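Local coordinates for Non-catalytic protein 1 (Piromyces equi, PDB 1WCU) that probably binds beta-1,4-linked plant cell-wall glucans and mannans as a non-catalytic, family 29 carbohydrate-binding module, at residues S3-T12 against M131-G139; C63-G74 against F95-F106. One frame throughout, in Å; residues are numbered along the deposited sequence. Where two conformers were deposited one is given.

How the contacts relate
Contacts 1 and 2 share one antiparallel sheet of the beta-sandwich, with about 15 Å between their centres. In that sheet strand 129-137 pairs with strand 6-10 in contact 1 and also adjoins strand 62-70, which contact 2 joins to strand 101-109. The two are stitched directly together: Ser137 O lies 2.8 Å from Cys63 N and Ile135 N 2.9 Å from Tyr65 O, both probable hydrogen bonds. Along the chain, contact 1 brings the two ends together, whereas both segments of contact 2 fall between them. The fold is thus closed by its N- and C-terminal strands, while contact 2 reaches on into the opposing sheet.

Contact 1: S3-T12 against M131-G139; sequences SATYSVVYET and MRYIIYSTG
The Tyr133 ring receives Glu11 O over one face, displaced toward the rim, and Thr12 CG2 packs 3.9 Å from its OH. The Thr12 and Tyr133 side chains lie side by side, pointing the same way; the small methyl can lie close against the ring. Tyr133 N donates to a lone pair of Glu11 O at 3.0 Å, fixing the same carbonyl. Tyr133 also touches Tyr65 and Gln67 of strand 62-70; with an alanine here, the Glu11 carbonyl would probably lose the ring beside it, and the Thr12 methyl, Tyr65 and Gln67 a packing partner. Next along, Ile134 O accepts from Val9 N at 2.9 Å and, weakly, from Tyr10 N at 3.4 Å. Branched Val9 and Ile134 fill the space beside this carbonyl, Val9 CB touching Ile134 CG2. With CG trans to the backbone N (chi1 175°), Tyr10 swings its ring along the partner strand until CE1 lies 3.4 Å from Met131 O and Arg132 CA meets the ring edge; its hydroxyl bonds to Gly13 O. Ser7 and Tyr136 exchange two backbone bonds, followed by Thr138, whose OG1 accepts a hydrogen bond from Thr5 N at 2.8 Å, nearly straight (166°). A water holds that hydroxyl together with Ser3 O and Thr5 OG1. Ser137 OG, lying 3.5 Å from Tyr6 CE1, accepts from Gly139 N in an ST turn at the strand's end. Farther out, Leu50 of the opposing sheet touches Val9 and Ile134, while the Arg132 guanidinium is bound by Asn34 O and Asp33 O. The arrangement is an antiparallel strand pair broken by a classic beta bulge, Val9 and Tyr10 against Ile134, joining the terminal strands of a jelly-roll beta-sandwich.

Contact 2: C63-G74 against F95-F106; sequences CIYLQVKTETEG and FRSSSDFTEYKF
Paired backbone bonds join Ile64 to Phe106, Leu66 to Tyr104 and Val68 to Thr102, antiparallel throughout. A two-residue shift, a beta bulge, then precedes Thr70 opposite Ser98, just before the second segment turns its corner at Ser99 and Asp100; Ser98 OG secures that corner by donating to Asp100 O at 2.7 Å. A separate pair of bonds links Gly74 with Phe95. Apolar contacts line the face carrying Ile64, Leu66, Val68, Tyr104 and Phe106: Leu66 CD2 meets the edge of the Phe106 ring at 3.7 Å from CE2, and Val68 CB sits 3.9 Å from Tyr104 CE1. From this face Ile64 touches Val78 and Ile117, and Phe106 touches Val76, of the opposing sheet, as in the interior of a jelly-roll beta-sandwich. Both segments cross from one sheet to the other: Gly74 opens strand 74-79 and Phe95 lies in strand 90-98, both of the opposing sheet. Ring-face contacts come next. Phe95 has chi1 61°, its CG wedged between N and the carbonyl carbon, which lays the ring over Gly74; CA stands 3.8 Å from the ring centroid, and glycine suits the place because a CB would collide with Phe95 CZ. Just past the corner, Lys69 CB lies 3.7 Å above the Phe101 ring centre, 7° off its normal, and the aliphatic chain bends so that CE reaches CE2. Lys69 NZ goes on to a salt bridge with Asp33 and a cation-pi contact with Tyr130, and a water bridges it to Asp100 OD1. Among the polar contacts, Tyr65 OH sits 2.6 Å from Glu103 OE2, which approaches at the ring edge with the carboxylate turned 80° from the ring plane, and 3.0 Å from Gln67 OE1. Cys63, beside Lys105 CB, is tied by its disulfide to Cys141.

Contact 1: S3-T12 against M131-G139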
loop_
_atom_site.group_PDB
_atom_site.type_symbol
_atom_site.label_atom_id
_atom_site.label_comp_id
_atom_site.label_asym_id
_atom_site.label_seq_id
_atom_site.Cartn_x
_atom_site.Cartn_y
_atom_site.Cartn_z
ATOM N N SER A 3 -21.401 -1.930 7.602
ATOM C CA SER A 3 -21.043 -1.832 6.182
ATOM C C SER A 3 -19.573 -1.429 6.019
ATOM O O SER A 3 -18.891 -1.091 6.995
ATOM C CB SER A 3 -21.966 -0.835 5.467
ATOM O OG SER A 3 -23.297 -1.345 5.407
ATOM N N ALA A 4 -19.088 -1.472 4.783
ATOM C CA ALA A 4 -17.672 -1.218 4.515
ATOM C C ALA A 4 -17.290 0.194 4.934
ATOM O O ALA A 4 -18.011 1.153 4.680
ATOM C CB ALA A 4 -17.342 -1.447 3.038
ATOM N N THR A 5 -16.150 0.299 5.604
ATOM C CA THR A 5 -15.592 1.566 6.019
ATOM C C THR A 5 -14.292 1.720 5.242
ATOM O O THR A 5 -13.542 0.751 5.141
ATOM C CB THR A 5 -15.279 1.517 7.511
ATOM O OG1 THR A 5 -16.482 1.195 8.240
ATOM C CG2 THR A 5 -14.743 2.842 7.977
ATOM N N TYR A 6 -14.013 2.927 4.738
ATOM C CA TYR A 6 -12.807 3.188 3.946
ATOM C C TYR A 6 -11.834 4.104 4.659
ATOM O O TYR A 6 -12.237 5.096 5.283
ATOM C CB TYR A 6 -13.159 3.838 2.602
ATOM C CG TYR A 6 -14.144 3.052 1.810
ATOM C CD1 TYR A 6 -13.734 2.016 0.992
ATOM C CD2 TYR A 6 -15.504 3.326 1.897
ATOM C CE1 TYR A 6 -14.640 1.277 0.271
ATOM C CE2 TYR A 6 -16.416 2.597 1.177
ATOM C CZ TYR A 6 -15.980 1.568 0.371
ATOM O OH TYR A 6 -16.868 0.825 -0.375
ATOM N N SER A 7 -10.554 3.768 4.550
ATOM C CA SER A 7 -9.445 4.638 4.961
ATOM C C SER A 7 -8.737 5.070 3.681
ATOM O O SER A 7 -8.098 4.240 3.032
ATOM C CB SER A 7 -8.420 3.896 5.829
ATOM O OG SER A 7 -8.953 3.445 7.069
ATOM N N VAL A 8 -8.822 6.353 3.339
ATOM C CA VAL A 8 -8.182 6.881 2.129
ATOM C C VAL A 8 -6.808 7.413 2.534
ATOM O O VAL A 8 -6.696 8.457 3.175
ATOM C CB VAL A 8 -9.045 7.973 1.464
ATOM C CG1 VAL A 8 -8.368 8.519 0.212
ATOM C CG2 VAL A 8 -10.433 7.436 1.126
ATOM N N VAL A 9 -5.756 6.691 2.160
ATOM C CA VAL A 9 -4.398 6.991 2.631
ATOM C C VAL A 9 -3.754 8.096 1.783
ATOM O O VAL A 9 -3.096 9.007 2.290
ATOM C CB VAL A 9 -3.522 5.720 2.559
ATOM C CG1 VAL A 9 -2.091 6.001 2.973
ATOM C CG2 VAL A 9 -4.123 4.588 3.395
ATOM N N TYR A 10 -3.975 7.991 0.479
ATOM C CA TYR A 10 -3.398 8.903 -0.498
ATOM C C TYR A 10 -4.222 8.898 -1.773
ATOM O O TYR A 10 -4.534 7.821 -2.287
ATOM C CB TYR A 10 -1.945 8.509 -0.813
ATOM C CG TYR A 10 -1.327 9.347 -1.909
ATOM C CD1 TYR A 10 -1.333 8.922 -3.229
ATOM C CD2 TYR A 10 -0.767 10.601 -1.641
ATOM C CE1 TYR A 10 -0.812 9.710 -4.250
ATOM C CE2 TYR A 10 -0.252 11.384 -2.650
ATOM C CZ TYR A 10 -0.266 10.941 -3.958
ATOM O OH TYR A 10 0.227 11.717 -4.981
ATOM N N GLU A 11 -4.578 10.071 -2.290
ATOM C CA GLU A 11 -5.272 10.174 -3.571
ATOM C C GLU A 11 -4.294 10.601 -4.658
ATOM O O GLU A 11 -3.795 9.755 -5.401
ATOM C CB GLU A 11 -6.482 11.116 -3.456
ATOM C CG GLU A 11 -7.645 10.481 -2.686
ATOM C CD GLU A 11 -8.926 11.327 -2.748
ATOM O OE1 GLU A 11 -8.813 12.528 -2.466
ATOM O OE2 GLU A 11 -10.024 10.784 -3.054
ATOM N N THR A 12 -4.008 11.900 -4.712
ATOM C CA THR A 12 -2.995 12.497 -5.576
ATOM C C THR A 12 -2.345 13.643 -4.775
ATOM O O THR A 12 -2.657 13.818 -3.595
ATOM C CB THR A 12 -3.618 13.029 -6.882
ATOM O OG1 THR A 12 -4.695 13.936 -6.560
ATOM C CG2 THR A 12 -4.151 11.883 -7.755
ATOM N N MET A 131 2.373 5.727 -7.478
ATOM C CA MET A 131 1.125 5.214 -6.906
ATOM C C MET A 131 0.090 6.324 -6.748
ATOM O O MET A 131 0.433 7.466 -6.457
ATOM C CB MET A 131 1.393 4.567 -5.537
ATOM C CG MET A 131 2.194 3.291 -5.668
ATOM S SD MET A 131 2.878 2.709 -4.120
ATOM C CE MET A 131 4.417 3.590 -4.118
ATOM N N ARG A 132 -1.181 5.953 -6.900
ATOM C CA ARG A 132 -2.298 6.847 -6.621
ATOM C C ARG A 132 -3.433 6.068 -5.972
ATOM O O ARG A 132 -3.529 4.854 -6.135
ATOM C CB ARG A 132 -2.834 7.493 -7.912
ATOM C CG ARG A 132 -1.904 8.511 -8.531
ATOM C CD ARG A 132 -2.426 8.998 -9.883
ATOM N NE ARG A 132 -1.523 9.990 -10.462
ATOM C CZ ARG A 132 -1.550 10.402 -11.728
ATOM N NH1 ARG A 132 -2.460 9.931 -12.562
ATOM N NH2 ARG A 132 -0.643 11.260 -12.158
ATOM N N TYR A 133 -4.304 6.778 -5.265
ATOM C CA TYR A 133 -5.560 6.211 -4.756
ATOM C C TYR A 133 -5.332 4.944 -3.920
ATOM O O TYR A 133 -5.921 3.900 -4.179
ATOM C CB TYR A 133 -6.579 5.967 -5.890
ATOM C CG TYR A 133 -6.710 7.100 -6.886
ATOM C CD1 TYR A 133 -7.197 8.341 -6.520
ATOM C CD2 TYR A 133 -6.310 6.911 -8.189
ATOM C CE1 TYR A 133 -7.287 9.395 -7.489
ATOM C CE2 TYR A 133 -6.391 7.908 -9.131
ATOM C CZ TYR A 133 -6.870 9.136 -8.789
ATOM O OH TYR A 133 -6.919 10.095 -9.788
ATOM N N ILE A 134 -4.492 5.075 -2.907
ATOM C CA ILE A 134 -4.249 4.008 -1.955
ATOM C C ILE A 134 -5.379 4.046 -0.933
ATOM O O ILE A 134 -5.502 5.003 -0.166
ATOM C CB ILE A 134 -2.885 4.160 -1.248
ATOM C CG1 ILE A 134 -1.751 4.196 -2.286
ATOM C CG2 ILE A 134 -2.700 2.996 -0.268
ATOM C CD1 ILE A 134 -0.391 4.527 -1.678
ATOM N N ILE A 135 -6.215 3.013 -0.942
ATOM C CA ILE A 135 -7.453 2.995 -0.159
ATOM C C ILE A 135 -7.631 1.624 0.472
ATOM O O ILE A 135 -7.561 0.612 -0.212
ATOM C CB ILE A 135 -8.710 3.292 -1.038
ATOM C CG1 ILE A 135 -8.592 4.660 -1.723
ATOM C CG2 ILE A 135 -9.995 3.201 -0.204
ATOM C CD1 ILE A 135 -9.579 4.873 -2.846
ATOM N N TYR A 136 -7.878 1.586 1.771
ATOM C CA TYR A 136 -8.248 0.361 2.477
ATOM C C TYR A 136 -9.751 0.330 2.755
ATOM O O TYR A 136 -10.326 1.326 3.161
ATOM C CB TYR A 136 -7.499 0.278 3.817
ATOM C CG TYR A 136 -8.051 -0.827 4.699
ATOM C CD1 TYR A 136 -7.734 -2.167 4.453
ATOM C CD2 TYR A 136 -8.934 -0.554 5.731
ATOM C CE1 TYR A 136 -8.265 -3.187 5.209
ATOM C CE2 TYR A 136 -9.473 -1.590 6.518
ATOM C CZ TYR A 136 -9.143 -2.893 6.249
ATOM O OH TYR A 136 -9.682 -3.917 7.008
ATOM N N SER A 137 -10.364 -0.827 2.557
ATOM C CA SER A 137 -11.765 -1.059 2.880
ATOM C C SER A 137 -11.872 -2.222 3.852
ATOM O O SER A 137 -11.208 -3.243 3.688
ATOM C CB SER A 137 -12.533 -1.414 1.613
ATOM O OG SER A 137 -13.880 -1.747 1.920
ATOM N N THR A 138 -12.747 -2.090 4.851
ATOM C CA THR A 138 -13.048 -3.219 5.724
ATOM C C THR A 138 -13.851 -4.297 5.002
ATOM O O THR A 138 -13.938 -5.429 5.482
ATOM C CB THR A 138 -13.857 -2.795 6.965
ATOM O OG1 THR A 138 -15.057 -2.149 6.554
ATOM C CG2 THR A 138 -13.032 -1.841 7.842
ATOM N N GLY A 139 -14.431 -3.938 3.859
ATOM C CA GLY A 139 -15.272 -4.859 3.088
ATOM C C GLY A 139 -14.456 -5.757 2.167
ATOM O O GLY A 139 -13.239 -5.669 2.096
HETATM O O HOH W 1 -16.805 -1.734 8.546
#

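Contact 2: C63-G74 against F95-F106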
loop_
_atom_site.group_PDB
_atom_site.type_symbol
_atom_site.label_atom_id
_atom_site.label_comp_id
_atom_site.label_asym_id
_atom_site.label_seq_id
_atom_site.Cartn_x
_atom_site.Cartn_y
_atom_site.Cartn_z
ATOM N N CYS A 63 -9.841 -5.250 2.206
ATOM C CA CYS A 63 -9.318 -5.110 0.854
ATOM C C CYS A 63 -8.394 -3.914 0.781
ATOM O O CYS A 63 -8.726 -2.840 1.301
ATOM C CB CYS A 63 -10.467 -4.928 -0.117
ATOM S SG CYS A 63 -9.949 -4.990 -1.874
ATOM N N ILE A 64 -7.251 -4.099 0.135
ATOM C CA ILE A 64 -6.349 -3.002 -0.184
ATOM C C ILE A 64 -6.439 -2.734 -1.687
ATOM O O ILE A 64 -6.190 -3.630 -2.501
ATOM C CB ILE A 64 -4.885 -3.337 0.222
ATOM C CG1 ILE A 64 -4.755 -3.472 1.749
ATOM C CG2 ILE A 64 -3.906 -2.282 -0.294
ATOM C CD1 ILE A 64 -3.512 -4.190 2.223
ATOM N N TYR A 65 -6.778 -1.497 -2.036
ATOM C CA TYR A 65 -6.856 -1.015 -3.416
ATOM C C TYR A 65 -5.773 0.030 -3.625
ATOM O O TYR A 65 -5.532 0.872 -2.745
ATOM C CB TYR A 65 -8.227 -0.388 -3.686
ATOM C CG TYR A 65 -8.352 0.310 -5.015
ATOM C CD1 TYR A 65 -7.939 1.614 -5.169
ATOM C CD2 TYR A 65 -8.894 -0.337 -6.119
ATOM C CE1 TYR A 65 -8.058 2.268 -6.397
ATOM C CE2 TYR A 65 -9.004 0.310 -7.352
ATOM C CZ TYR A 65 -8.587 1.602 -7.475
ATOM O OH TYR A 65 -8.687 2.261 -8.695
ATOM N N LEU A 66 -5.127 -0.001 -4.784
ATOM C CA LEU A 66 -4.310 1.131 -5.249
ATOM C C LEU A 66 -4.095 1.044 -6.746
ATOM O O LEU A 66 -4.346 -0.010 -7.363
ATOM C CB LEU A 66 -2.964 1.204 -4.513
ATOM C CG LEU A 66 -1.855 0.244 -4.947
ATOM C CD1 LEU A 66 -0.525 0.655 -4.310
ATOM C CD2 LEU A 66 -2.188 -1.170 -4.589
ATOM N N GLN A 67 -3.631 2.152 -7.306
ATOM C CA GLN A 67 -3.165 2.196 -8.692
ATOM C C GLN A 67 -1.645 2.364 -8.717
ATOM O O GLN A 67 -1.081 3.137 -7.933
ATOM C CB GLN A 67 -3.842 3.332 -9.461
ATOM C CG GLN A 67 -5.355 3.199 -9.509
ATOM C CD GLN A 67 -6.055 4.267 -10.322
ATOM O OE1 GLN A 67 -7.294 4.375 -10.272
ATOM N NE2 GLN A 67 -5.292 5.075 -11.037
ATOM N N VAL A 68 -1.002 1.635 -9.629
ATOM C CA VAL A 68 0.457 1.672 -9.770
ATOM C C VAL A 68 0.832 1.878 -11.236
ATOM O O VAL A 68 0.198 1.298 -12.128
ATOM C CB VAL A 68 1.106 0.364 -9.296
ATOM C CG1 VAL A 68 2.631 0.485 -9.322
ATOM C CG2 VAL A 68 0.626 0.016 -7.898
ATOM N N LYS A 69 1.868 2.695 -11.471
ATOM C CA LYS A 69 2.513 2.873 -12.775
ATOM C C LYS A 69 3.993 2.722 -12.518
ATOM O O LYS A 69 4.543 3.411 -11.664
ATOM C CB LYS A 69 2.209 4.267 -13.341
ATOM C CG LYS A 69 2.970 4.580 -14.621
ATOM C CD LYS A 69 2.619 5.957 -15.162
ATOM C CE LYS A 69 3.197 7.063 -14.367
ATOM N NZ LYS A 69 2.902 8.390 -15.020
ATOM N N THR A 70 4.657 1.827 -13.241
ATOM C CA THR A 70 6.080 1.572 -13.008
ATOM C C THR A 70 6.690 0.685 -14.080
ATOM O O THR A 70 5.987 -0.103 -14.715
ATOM C CB THR A 70 6.297 0.892 -11.611
ATOM O OG1 THR A 70 7.702 0.817 -11.319
ATOM C CG2 THR A 70 5.702 -0.494 -11.559
ATOM N N GLU A 71 8.013 0.789 -14.227
ATOM C CA GLU A 71 8.789 -0.118 -15.070
ATOM C C GLU A 71 9.392 -1.308 -14.310
ATOM O O GLU A 71 10.000 -2.193 -14.912
ATOM C CB GLU A 71 9.892 0.655 -15.794
ATOM C CG GLU A 71 9.398 1.641 -16.833
ATOM C CD GLU A 71 10.555 2.262 -17.585
ATOM O OE1 GLU A 71 11.099 1.594 -18.489
ATOM O OE2 GLU A 71 10.942 3.397 -17.239
ATOM N N THR A 72 9.240 -1.343 -12.986
ATOM C CA THR A 72 9.673 -2.487 -12.206
ATOM C C THR A 72 8.436 -3.305 -11.752
ATOM O O THR A 72 7.396 -3.277 -12.403
ATOM C CB THR A 72 10.640 -2.061 -11.063
ATOM O OG1 THR A 72 11.237 -3.222 -10.466
ATOM C CG2 THR A 72 9.955 -1.211 -9.980
ATOM N N GLU A 73 8.582 -4.074 -10.683
ATOM C CA GLU A 73 7.538 -4.965 -10.195
ATOM C C GLU A 73 7.815 -5.236 -8.734
ATOM O O GLU A 73 8.892 -4.906 -8.225
ATOM C CB GLU A 73 7.518 -6.267 -10.991
ATOM C CG GLU A 73 8.821 -7.063 -10.946
ATOM C CD GLU A 73 8.798 -8.281 -11.850
ATOM O OE1 GLU A 73 8.368 -8.153 -13.022
ATOM O OE2 GLU A 73 9.205 -9.370 -11.398
ATOM N N GLY A 74 6.877 -5.880 -8.057
ATOM C CA GLY A 74 7.106 -6.168 -6.658
ATOM C C GLY A 74 5.924 -6.690 -5.891
ATOM O O GLY A 74 5.018 -7.273 -6.460
ATOM N N PHE A 95 2.485 -6.515 -7.784
ATOM C CA PHE A 95 2.237 -5.581 -8.880
ATOM C C PHE A 95 3.285 -5.849 -9.944
ATOM O O PHE A 95 4.331 -6.432 -9.656
ATOM C CB PHE A 95 2.243 -4.100 -8.434
ATOM C CG PHE A 95 3.539 -3.644 -7.852
ATOM C CD1 PHE A 95 3.803 -3.828 -6.501
ATOM C CD2 PHE A 95 4.511 -3.056 -8.640
ATOM C CE1 PHE A 95 4.986 -3.432 -5.962
ATOM C CE2 PHE A 95 5.711 -2.656 -8.096
ATOM C CZ PHE A 95 5.950 -2.835 -6.749
ATOM N N ARG A 96 2.993 -5.392 -11.156
ATOM C CA ARG A 96 3.868 -5.645 -12.314
ATOM C C ARG A 96 4.068 -4.356 -13.112
ATOM O O ARG A 96 3.529 -3.315 -12.757
ATOM C CB ARG A 96 3.329 -6.800 -13.160
ATOM C CG ARG A 96 1.847 -6.748 -13.479
ATOM C CD ARG A 96 1.489 -5.673 -14.486
ATOM N NE ARG A 96 0.066 -5.756 -14.858
ATOM C CZ ARG A 96 -0.470 -5.082 -15.872
ATOM N NH1 ARG A 96 0.284 -4.302 -16.634
ATOM N NH2 ARG A 96 -1.767 -5.207 -16.154
ATOM N N SER A 97 4.845 -4.409 -14.186
ATOM C CA SER A 97 5.135 -3.191 -14.950
ATOM C C SER A 97 3.903 -2.760 -15.728
ATOM O O SER A 97 3.164 -3.593 -16.278
ATOM C CB SER A 97 6.357 -3.366 -15.894
ATOM O OG SER A 97 7.406 -3.911 -15.110
ATOM N N SER A 98 3.689 -1.453 -15.774
ATOM C CA SER A 98 2.634 -0.878 -16.596
ATOM C C SER A 98 2.980 0.508 -17.042
ATOM O O SER A 98 3.556 1.280 -16.289
ATOM C CB SER A 98 1.295 -0.878 -15.877
ATOM O OG SER A 98 1.280 -0.038 -14.729
ATOM N N SER A 99 2.626 0.805 -18.291
ATOM C CA SER A 99 2.887 2.095 -18.909
ATOM C C SER A 99 2.060 3.241 -18.309
ATOM O O SER A 99 2.533 4.396 -18.237
ATOM C CB SER A 99 2.697 1.932 -20.442
ATOM O OG SER A 99 3.925 1.399 -20.899
ATOM N N ASP A 100 0.845 2.931 -17.879
ATOM C CA ASP A 100 -0.037 3.888 -17.203
ATOM C C ASP A 100 -0.502 3.259 -15.908
ATOM O O ASP A 100 -0.148 2.122 -15.597
ATOM C CB ASP A 100 -1.243 4.249 -18.087
ATOM C CG ASP A 100 -1.790 5.662 -17.815
ATOM O OD1 ASP A 100 -1.569 6.240 -16.718
ATOM O OD2 ASP A 100 -2.462 6.212 -18.728
ATOM N N PHE A 101 -1.273 4.012 -15.135
ATOM C CA PHE A 101 -1.791 3.510 -13.863
ATOM C C PHE A 101 -2.716 2.314 -14.046
ATOM O O PHE A 101 -3.653 2.346 -14.851
ATOM C CB PHE A 101 -2.467 4.657 -13.089
ATOM C CG PHE A 101 -1.473 5.629 -12.524
ATOM C CD1 PHE A 101 -0.856 5.380 -11.315
ATOM C CD2 PHE A 101 -1.078 6.741 -13.244
ATOM C CE1 PHE A 101 0.109 6.239 -10.818
ATOM C CE2 PHE A 101 -0.127 7.602 -12.751
ATOM C CZ PHE A 101 0.477 7.348 -11.535
ATOM N N THR A 102 -2.408 1.252 -13.314
ATOM C CA THR A 102 -3.158 -0.008 -13.318
ATOM C C THR A 102 -3.785 -0.201 -11.932
ATOM O O THR A 102 -3.122 0.002 -10.915
ATOM C CB THR A 102 -2.187 -1.172 -13.581
ATOM O OG1 THR A 102 -1.504 -0.942 -14.823
ATOM C CG2 THR A 102 -2.861 -2.526 -13.604
ATOM N N GLU A 103 -5.061 -0.585 -11.890
ATOM C CA GLU A 103 -5.752 -0.854 -10.646
ATOM C C GLU A 103 -5.427 -2.241 -10.128
ATOM O O GLU A 103 -5.374 -3.211 -10.910
ATOM C CB GLU A 103 -7.275 -0.801 -10.847
ATOM C CG GLU A 103 -7.814 0.497 -11.423
ATOM C CD GLU A 103 -9.334 0.489 -11.501
ATOM O OE1 GLU A 103 -9.878 0.039 -12.535
ATOM O OE2 GLU A 103 -9.978 0.947 -10.552
ATOM N N TYR A 104 -5.247 -2.343 -8.813
ATOM C CA TYR A 104 -5.095 -3.604 -8.122
ATOM C C TYR A 104 -6.003 -3.632 -6.895
ATOM O O TYR A 104 -6.146 -2.610 -6.203
ATOM C CB TYR A 104 -3.656 -3.768 -7.639
ATOM C CG TYR A 104 -2.593 -3.831 -8.726
ATOM C CD1 TYR A 104 -2.030 -2.675 -9.259
ATOM C CD2 TYR A 104 -2.135 -5.052 -9.209
ATOM C CE1 TYR A 104 -1.066 -2.734 -10.258
ATOM C CE2 TYR A 104 -1.162 -5.112 -10.195
ATOM C CZ TYR A 104 -0.636 -3.950 -10.714
ATOM O OH TYR A 104 0.364 -3.999 -11.676
ATOM N N LYS A 105 -6.566 -4.800 -6.614
ATOM C CA LYS A 105 -7.300 -5.073 -5.376
ATOM C C LYS A 105 -6.736 -6.339 -4.759
ATOM O O LYS A 105 -6.660 -7.365 -5.435
ATOM C CB LYS A 105 -8.780 -5.317 -5.654
ATOM C CG LYS A 105 -9.562 -4.080 -5.967
ATOM C CD LYS A 105 -11.067 -4.320 -5.933
ATOM C CE LYS A 105 -11.526 -5.346 -6.961
ATOM N NZ LYS A 105 -13.016 -5.405 -7.103
ATOM N N PHE A 106 -6.350 -6.274 -3.488
ATOM C CA PHE A 106 -5.746 -7.404 -2.771
ATOM C C PHE A 106 -6.592 -7.758 -1.552
ATOM O O PHE A 106 -6.877 -6.907 -0.724
ATOM C CB PHE A 106 -4.316 -7.107 -2.330
ATOM C CG PHE A 106 -3.411 -6.623 -3.445
ATOM C CD1 PHE A 106 -3.090 -7.455 -4.495
ATOM C CD2 PHE A 106 -2.915 -5.342 -3.437
ATOM C CE1 PHE A 106 -2.256 -7.015 -5.520
ATOM C CE2 PHE A 106 -2.090 -4.903 -4.455
ATOM C CZ PHE A 106 -1.756 -5.746 -5.478
HETATM O O HOH W 2 0.270 8.524 -16.406
HETATM O O HOH W 3 6.653 -6.742 -14.706
HETATM O O HOH W 4 9.449 -5.318 -14.613
#